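Local coordinates for protein nicotinamide-nucleotide adenylyltransferase NadR family / Ribosylnicotinamide kinase (Lactococcus lactis subsp. cremoris, PDB 6GYE) that probably phosphorylates nicotinamide riboside and adenylylates the resulting mononucleotide on the route to NAD+, and holds nicotinamide riboside in its P-loop-type kinase domain, at residues A[239-243]-A[258-262]; A[261-266]-A[288-294]. All blocks are in the same frame, centred on the assembly; numbering follows the deposited sequence.

Interaction 1 (A[239-243]-A[258-262]); sequences QYDAN and LDTDA. With NNR (Nicotinamide riboside), chain I.
Asn243 is tied to Thr260 by one fairly straight hydrogen bond: its ND2 gives to the backbone O of Thr260 at 3.1 Å, with an N-H...O angle of 160°. The bond lies in the carbonyl plane of Thr260 and close to the plane of the amide. A carboxamide suits the spot because its other end accepts. Asn243 OD1 takes NE2 of Gln239, one turn earlier on the same helix, at 3.0 Å from above the carbonyl plane, and also bonds to Ser209. Gln239 is in turn held by the backbones of Glu210 and Tyr212, and these bonds fix the rotation of both amides.

The segment 258-262 runs off the end of strand 255-259, an outermost strand of the four-stranded parallel sheet in this P-loop NTPase domain, and helix 229-247 packs over that end. Asp259 makes a salt bridge with Lys193 and a hydrogen bond with Thr194, both in a probable Walker A loop, as would fit a phosphate-handling site.

Van der Waals contacts fill in around the polar bonds. Gln239 puts CG anti to the backbone N (chi1 -171°) and then bends; CG sits 4.0 Å from Asp261 CA, and the Gln239 side chain crosses that of Thr260 at about a right angle. Leu258 brings a branch against each neighbour: CD2 lies 3.7 Å from Asn243 CG, and CD1 comes within 3.3 Å of N7 of the nicotinamide riboside.

Ligand contacts continue on the helix. Tyr240 donates from OH to the ribose oxygen O4R at 2.6 Å, its ring set obliquely to that atom; a long, rigid phenol can span from the helix to the sugar. Asn243 adds its CB, 3.4 Å from the ligand carboxamide oxygen O7.

Interaction 2 (A[261-266]-A[288-294]); sequences DAIVTR and TIADERM. With NNR (Nicotinamide riboside), chain I.
Ile289, near the end of helix 275-290, lays its side chain against the first turns of helix 262-272. With CG1 anti to the carbonyl carbon (chi1 -69°) and CD1 carried outward, the branch runs across Ile263 at about a right angle, Ile289 CD1 coming 3.7 Å from Ile263 CG1. The same methyl meets CD of Arg266 at 3.9 Å; there the long aliphatic part of the arginine serves as packing surface, while its guanidinium forms salt bridges with Glu282 and Glu333. Branched isoleucines suit this helix-to-helix seam, which Phe334 also borders.

Ala262 fills the closest backbone approach, facing Ile289. Its single methyl lets the two helices come near: Ala262 CB rests 3.8 Å from Ile289 CG1 and also touches CG2 of Thr288. Its amide, in the first turn of the helix, makes a polar bond across the contact. Ala262 N donates to OE2 of Glu292 at 3.1 Å and 162°, and OE2 receives it on its syn lone pair. Glu292, extended beyond CG, thus reaches from the loop after helix 275-290 to the start of the other helix, while its CB packs 3.7 Å from N7 of nicotinamide riboside.

Asp261 is the N-cap of helix 262-272: OD1 accepts from Val264 N at 3.1 Å, met from above the carboxylate plane, and OD2 takes a weak bond from Ile263 N. An aspartate is short enough to turn back on these amides, and its first torsion points the carboxylate at them.

Asp261 OD2 also stands 2.6 Å from Glu292 OE1, the carboxylate planes 59° apart. Two buried acid oxygens this near suggest that one of the two groups is probably protonated, with the N-terminal end of the helix likely to stabilise whatever negative charge remains.

In the fold
Interactions 1 and 2 are neighbours, their centres about 8 Å apart, on one side of the chain's centre and within the same P-loop NTPase domain. Along the chain, helix 229-247 comes first, then strand 255-259, helix 262-272 and helix 275-290 with its trailing loop. Segment 258-262 overlaps 261-266, the two contacts sharing Asp261 and Ala262. They also meet through Tyr240, which packs on Thr288 and Asp291. Nicotinamide riboside is touched by both: helix 229-247 and strand 255-259 in interaction 1, the loop 291-293 in interaction 2. The turn after strand 255-259 bonds to both sides, through Thr260 O to Asn243 and Ala262 N to Glu292, and thereby joins two walls of the pocket.

Interaction 1 (A[239-243]-A[258-262])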
loop_
_atom_site.group_PDB
_atom_site.type_symbol
_atom_site.label_atom_id
_atom_site.label_comp_id
_atom_site.label_asym_id
_atom_site.label_seq_id
_atom_site.Cartn_x
_atom_site.Cartn_y
_atom_site.Cartn_z
ATOM N N GLN A 239 -10.984 -6.930 -13.320
ATOM C CA GLN A 239 -11.084 -7.238 -11.897
ATOM C C GLN A 239 -9.932 -6.596 -11.118
ATOM O O GLN A 239 -10.129 -6.080 -10.010
ATOM C CB GLN A 239 -11.092 -8.749 -11.668
ATOM C CG GLN A 239 -11.402 -9.138 -10.223
ATOM C CD GLN A 239 -12.846 -8.861 -9.847
ATOM O OE1 GLN A 239 -13.760 -9.447 -10.415
ATOM N NE2 GLN A 239 -13.059 -7.946 -8.911
ATOM N N TYR A 240 -8.726 -6.589 -11.695
ATOM C CA TYR A 240 -7.583 -5.990 -11.015
ATOM C C TYR A 240 -7.790 -4.496 -10.766
ATOM O O TYR A 240 -7.498 -3.995 -9.675
ATOM C CB TYR A 240 -6.307 -6.221 -11.818
ATOM C CG TYR A 240 -5.126 -5.591 -11.131
ATOM C CD1 TYR A 240 -4.459 -6.261 -10.097
ATOM C CD2 TYR A 240 -4.695 -4.319 -11.480
ATOM C CE1 TYR A 240 -3.385 -5.674 -9.446
ATOM C CE2 TYR A 240 -3.625 -3.728 -10.838
ATOM C CZ TYR A 240 -2.978 -4.404 -9.830
ATOM O OH TYR A 240 -1.920 -3.795 -9.213
ATOM N N ASP A 241 -8.270 -3.765 -11.782
ATOM C CA ASP A 241 -8.535 -2.335 -11.623
ATOM C C ASP A 241 -9.638 -2.077 -10.598
ATOM O O ASP A 241 -9.549 -1.135 -9.793
ATOM C CB ASP A 241 -8.929 -1.720 -12.975
ATOM C CG ASP A 241 -7.779 -1.712 -13.981
ATOM O OD1 ASP A 241 -6.612 -1.895 -13.561
ATOM O OD2 ASP A 241 -8.051 -1.531 -15.198
ATOM N N ALA A 242 -10.700 -2.882 -10.630
ATOM C CA ALA A 242 -11.770 -2.719 -9.653
ATOM C C ALA A 242 -11.243 -2.916 -8.239
ATOM O O ALA A 242 -11.587 -2.156 -7.325
ATOM C CB ALA A 242 -12.896 -3.716 -9.929
ATOM N N ASN A 243 -10.403 -3.931 -8.050
ATOM C CA ASN A 243 -9.856 -4.232 -6.736
ATOM C C ASN A 243 -8.893 -3.145 -6.258
ATOM O O ASN A 243 -8.991 -2.694 -5.107
ATOM C CB ASN A 243 -9.198 -5.609 -6.773
ATOM C CG ASN A 243 -10.237 -6.726 -6.918
ATOM O OD1 ASN A 243 -11.432 -6.464 -6.823
ATOM N ND2 ASN A 243 -9.788 -7.962 -7.113
ATOM N N LEU A 258 -12.444 -8.101 -1.347
ATOM C CA LEU A 258 -12.386 -8.251 -2.794
ATOM C C LEU A 258 -13.223 -9.448 -3.228
ATOM O O LEU A 258 -13.039 -10.556 -2.715
ATOM C CB LEU A 258 -10.937 -8.420 -3.261
ATOM C CG LEU A 258 -9.984 -7.281 -2.895
ATOM C CD1 LEU A 258 -8.614 -7.559 -3.521
ATOM C CD2 LEU A 258 -10.542 -5.900 -3.345
ATOM N N ASP A 259 -14.104 -9.229 -4.207
ATOM C CA ASP A 259 -14.948 -10.288 -4.768
ATOM C C ASP A 259 -14.215 -10.889 -5.966
ATOM O O ASP A 259 -14.345 -10.421 -7.110
ATOM C CB ASP A 259 -16.317 -9.738 -5.160
ATOM C CG ASP A 259 -17.354 -10.844 -5.370
ATOM O OD1 ASP A 259 -16.947 -12.025 -5.421
ATOM O OD2 ASP A 259 -18.568 -10.542 -5.453
ATOM N N THR A 260 -13.430 -11.938 -5.691
ATOM C CA THR A 260 -12.610 -12.687 -6.655
ATOM C C THR A 260 -11.425 -11.876 -7.180
ATOM O O THR A 260 -11.296 -10.678 -6.909
ATOM C CB THR A 260 -13.436 -13.230 -7.849
ATOM O OG1 THR A 260 -13.705 -12.197 -8.796
ATOM C CG2 THR A 260 -14.741 -13.839 -7.400
ATOM N N ASP A 261 -10.548 -12.537 -7.923
ATOM C CA ASP A 261 -9.268 -11.967 -8.332
ATOM C C ASP A 261 -8.794 -12.710 -9.587
ATOM O O ASP A 261 -9.556 -13.478 -10.184
ATOM C CB ASP A 261 -8.254 -12.102 -7.196
ATOM C CG ASP A 261 -7.733 -13.513 -7.084
ATOM O OD1 ASP A 261 -8.517 -14.468 -7.317
ATOM O OD2 ASP A 261 -6.530 -13.668 -6.822
ATOM N N ALA A 262 -7.510 -12.546 -9.942
ATOM C CA ALA A 262 -7.017 -13.170 -11.170
ATOM C C ALA A 262 -6.892 -14.687 -11.037
ATOM O O ALA A 262 -7.070 -15.408 -12.030
ATOM C CB ALA A 262 -5.678 -12.551 -11.588
HETATM O O2R NNR I . -3.677 -0.827 -6.658
HETATM C C2R NNR I . -2.801 -1.629 -5.854
HETATM C C3R NNR I . -1.361 -1.131 -5.874
HETATM O O3R NNR I . -1.186 0.026 -6.702
HETATM C C4R NNR I . -0.525 -2.281 -6.414
HETATM C C5R NNR I . 0.530 -2.718 -5.407
HETATM O O5R NNR I . 1.264 -3.828 -5.936
HETATM O O4R NNR I . -1.404 -3.372 -6.696
HETATM C C1R NNR I . -2.764 -3.051 -6.394
HETATM N N1 NNR I . -3.280 -3.976 -5.383
HETATM C C2 NNR I . -4.068 -4.993 -5.758
HETATM C C6 NNR I . -2.958 -3.794 -4.095
HETATM C C5 NNR I . -3.434 -4.657 -3.115
HETATM C C4 NNR I . -4.251 -5.718 -3.478
HETATM C C3 NNR I . -4.570 -5.886 -4.818
HETATM C C7 NNR I . -5.450 -7.020 -5.250
HETATM O O7 NNR I . -6.075 -6.929 -6.293
HETATM N N7 NNR I . -5.526 -8.103 -4.478
#

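Interaction 2 (A[261-266]-A[288-294])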
loop_
_atom_site.group_PDB
_atom_site.type_symbol
_atom_site.label_atom_id
_atom_site.label_comp_id
_atom_site.label_asym_id
_atom_site.label_seq_id
_atom_site.Cartn_x
_atom_site.Cartn_y
_atom_site.Cartn_z
ATOM N N ASP A 261 -10.548 -12.537 -7.923
ATOM C CA ASP A 261 -9.268 -11.967 -8.332
ATOM C C ASP A 261 -8.794 -12.710 -9.587
ATOM O O ASP A 261 -9.556 -13.478 -10.184
ATOM C CB ASP A 261 -8.254 -12.102 -7.196
ATOM C CG ASP A 261 -7.733 -13.513 -7.084
ATOM O OD1 ASP A 261 -8.517 -14.468 -7.317
ATOM O OD2 ASP A 261 -6.530 -13.668 -6.822
ATOM N N ALA A 262 -7.510 -12.546 -9.942
ATOM C CA ALA A 262 -7.017 -13.170 -11.170
ATOM C C ALA A 262 -6.892 -14.687 -11.037
ATOM O O ALA A 262 -7.070 -15.408 -12.030
ATOM C CB ALA A 262 -5.678 -12.551 -11.588
ATOM N N ILE A 263 -6.615 -15.195 -9.831
ATOM C CA ILE A 263 -6.562 -16.646 -9.648
ATOM C C ILE A 263 -7.908 -17.274 -9.992
ATOM O O ILE A 263 -7.980 -18.301 -10.675
ATOM C CB ILE A 263 -6.119 -16.999 -8.215
ATOM C CG1 ILE A 263 -4.663 -16.597 -8.016
ATOM C CG2 ILE A 263 -6.304 -18.491 -7.943
ATOM C CD1 ILE A 263 -4.087 -17.040 -6.741
ATOM N N VAL A 264 -8.996 -16.675 -9.506
ATOM C CA VAL A 264 -10.328 -17.166 -9.846
ATOM C C VAL A 264 -10.521 -17.176 -11.359
ATOM O O VAL A 264 -10.959 -18.177 -11.938
ATOM C CB VAL A 264 -11.408 -16.330 -9.136
ATOM C CG1 VAL A 264 -12.795 -16.630 -9.709
ATOM C CG2 VAL A 264 -11.369 -16.609 -7.647
ATOM N N THR A 265 -10.182 -16.069 -12.028
ATOM C CA THR A 265 -10.297 -16.049 -13.486
ATOM C C THR A 265 -9.388 -17.088 -14.121
ATOM O O THR A 265 -9.749 -17.683 -15.142
ATOM C CB THR A 265 -9.953 -14.668 -14.038
ATOM O OG1 THR A 265 -10.788 -13.696 -13.415
ATOM C CG2 THR A 265 -10.176 -14.602 -15.591
ATOM N N ARG A 266 -8.219 -17.338 -13.516
ATOM C CA ARG A 266 -7.298 -18.326 -14.061
ATOM C C ARG A 266 -7.848 -19.738 -13.930
ATOM O O ARG A 266 -7.521 -20.609 -14.743
ATOM C CB ARG A 266 -5.933 -18.210 -13.376
ATOM C CG ARG A 266 -4.818 -18.981 -14.080
ATOM C CD ARG A 266 -3.456 -18.774 -13.395
ATOM N NE ARG A 266 -2.375 -19.517 -14.052
ATOM C CZ ARG A 266 -1.927 -20.702 -13.653
ATOM N NH1 ARG A 266 -2.460 -21.285 -12.593
ATOM N NH2 ARG A 266 -0.938 -21.301 -14.303
ATOM N N THR A 288 -0.238 -10.234 -13.247
ATOM C CA THR A 288 -1.306 -9.720 -12.394
ATOM C C THR A 288 -1.326 -10.396 -11.026
ATOM O O THR A 288 -1.484 -9.726 -9.998
ATOM C CB THR A 288 -2.645 -9.873 -13.090
ATOM O OG1 THR A 288 -2.579 -9.232 -14.380
ATOM C CG2 THR A 288 -3.764 -9.255 -12.230
ATOM N N ILE A 289 -1.172 -11.720 -10.984
ATOM C CA ILE A 289 -1.191 -12.404 -9.699
ATOM C C ILE A 289 -0.018 -11.937 -8.845
ATOM O O ILE A 289 -0.134 -11.815 -7.619
ATOM C CB ILE A 289 -1.199 -13.930 -9.905
ATOM C CG1 ILE A 289 -2.545 -14.368 -10.496
ATOM C CG2 ILE A 289 -0.934 -14.662 -8.577
ATOM C CD1 ILE A 289 -2.576 -15.832 -10.938
ATOM N N ALA A 290 1.116 -11.638 -9.478
ATOM C CA ALA A 290 2.267 -11.114 -8.752
ATOM C C ALA A 290 2.019 -9.745 -8.131
ATOM O O ALA A 290 2.721 -9.384 -7.182
ATOM C CB ALA A 290 3.476 -11.020 -9.684
ATOM N N ASP A 291 1.073 -8.967 -8.654
ATOM C CA ASP A 291 0.774 -7.648 -8.116
ATOM C C ASP A 291 -0.292 -7.677 -7.039
ATOM O O ASP A 291 -0.710 -6.612 -6.579
ATOM C CB ASP A 291 0.308 -6.698 -9.223
ATOM C CG ASP A 291 1.416 -6.299 -10.153
ATOM O OD1 ASP A 291 2.597 -6.467 -9.783
ATOM O OD2 ASP A 291 1.104 -5.811 -11.261
ATOM N N GLU A 292 -0.794 -8.849 -6.684
ATOM C CA GLU A 292 -1.834 -8.955 -5.674
ATOM C C GLU A 292 -1.223 -9.146 -4.294
ATOM O O GLU A 292 -0.232 -9.863 -4.131
ATOM C CB GLU A 292 -2.779 -10.105 -6.001
ATOM C CG GLU A 292 -3.500 -9.923 -7.330
ATOM C CD GLU A 292 -4.563 -10.984 -7.563
ATOM O OE1 GLU A 292 -4.775 -11.788 -6.632
ATOM O OE2 GLU A 292 -5.191 -11.006 -8.653
ATOM N N ARG A 293 -1.803 -8.471 -3.308
ATOM C CA ARG A 293 -1.415 -8.616 -1.911
ATOM C C ARG A 293 -2.651 -9.077 -1.163
ATOM O O ARG A 293 -3.608 -8.316 -1.036
ATOM C CB ARG A 293 -0.903 -7.298 -1.325
ATOM C CG ARG A 293 0.001 -6.490 -2.214
ATOM C CD ARG A 293 1.440 -6.856 -1.993
ATOM N NE ARG A 293 2.338 -6.159 -2.910
ATOM C CZ ARG A 293 2.757 -6.658 -4.068
ATOM N NH1 ARG A 293 2.345 -7.858 -4.458
ATOM N NH2 ARG A 293 3.582 -5.959 -4.837
ATOM N N MET A 294 -2.631 -10.297 -0.633
ATOM C CA MET A 294 -3.768 -10.832 0.105
ATOM C C MET A 294 -3.337 -11.257 1.498
ATOM O O MET A 294 -2.306 -11.917 1.663
ATOM C CB MET A 294 -4.399 -12.005 -0.645
ATOM C CG MET A 294 -5.078 -11.545 -1.929
ATOM S SD MET A 294 -5.675 -12.890 -2.943
ATOM C CE MET A 294 -4.144 -13.593 -3.535
HETATM O O2R NNR I . -3.677 -0.827 -6.658
HETATM C C2R NNR I . -2.801 -1.629 -5.854
HETATM C C3R NNR I . -1.361 -1.131 -5.874
HETATM O O3R NNR I . -1.186 0.026 -6.702
HETATM C C4R NNR I . -0.525 -2.281 -6.414
HETATM C C5R NNR I . 0.530 -2.718 -5.407
HETATM O O5R NNR I . 1.264 -3.828 -5.936
HETATM O O4R NNR I . -1.404 -3.372 -6.696
HETATM C C1R NNR I . -2.764 -3.051 -6.394
HETATM N N1 NNR I . -3.280 -3.976 -5.383
HETATM C C2 NNR I . -4.068 -4.993 -5.758
HETATM C C6 NNR I . -2.958 -3.794 -4.095
HETATM C C5 NNR I . -3.434 -4.657 -3.115
HETATM C C4 NNR I . -4.251 -5.718 -3.478
HETATM C C3 NNR I . -4.570 -5.886 -4.818
HETATM C C7 NNR I . -5.450 -7.020 -5.250
HETATM O O7 NNR I . -6.075 -6.929 -6.293
HETATM N N7 NNR I . -5.526 -8.103 -4.478
#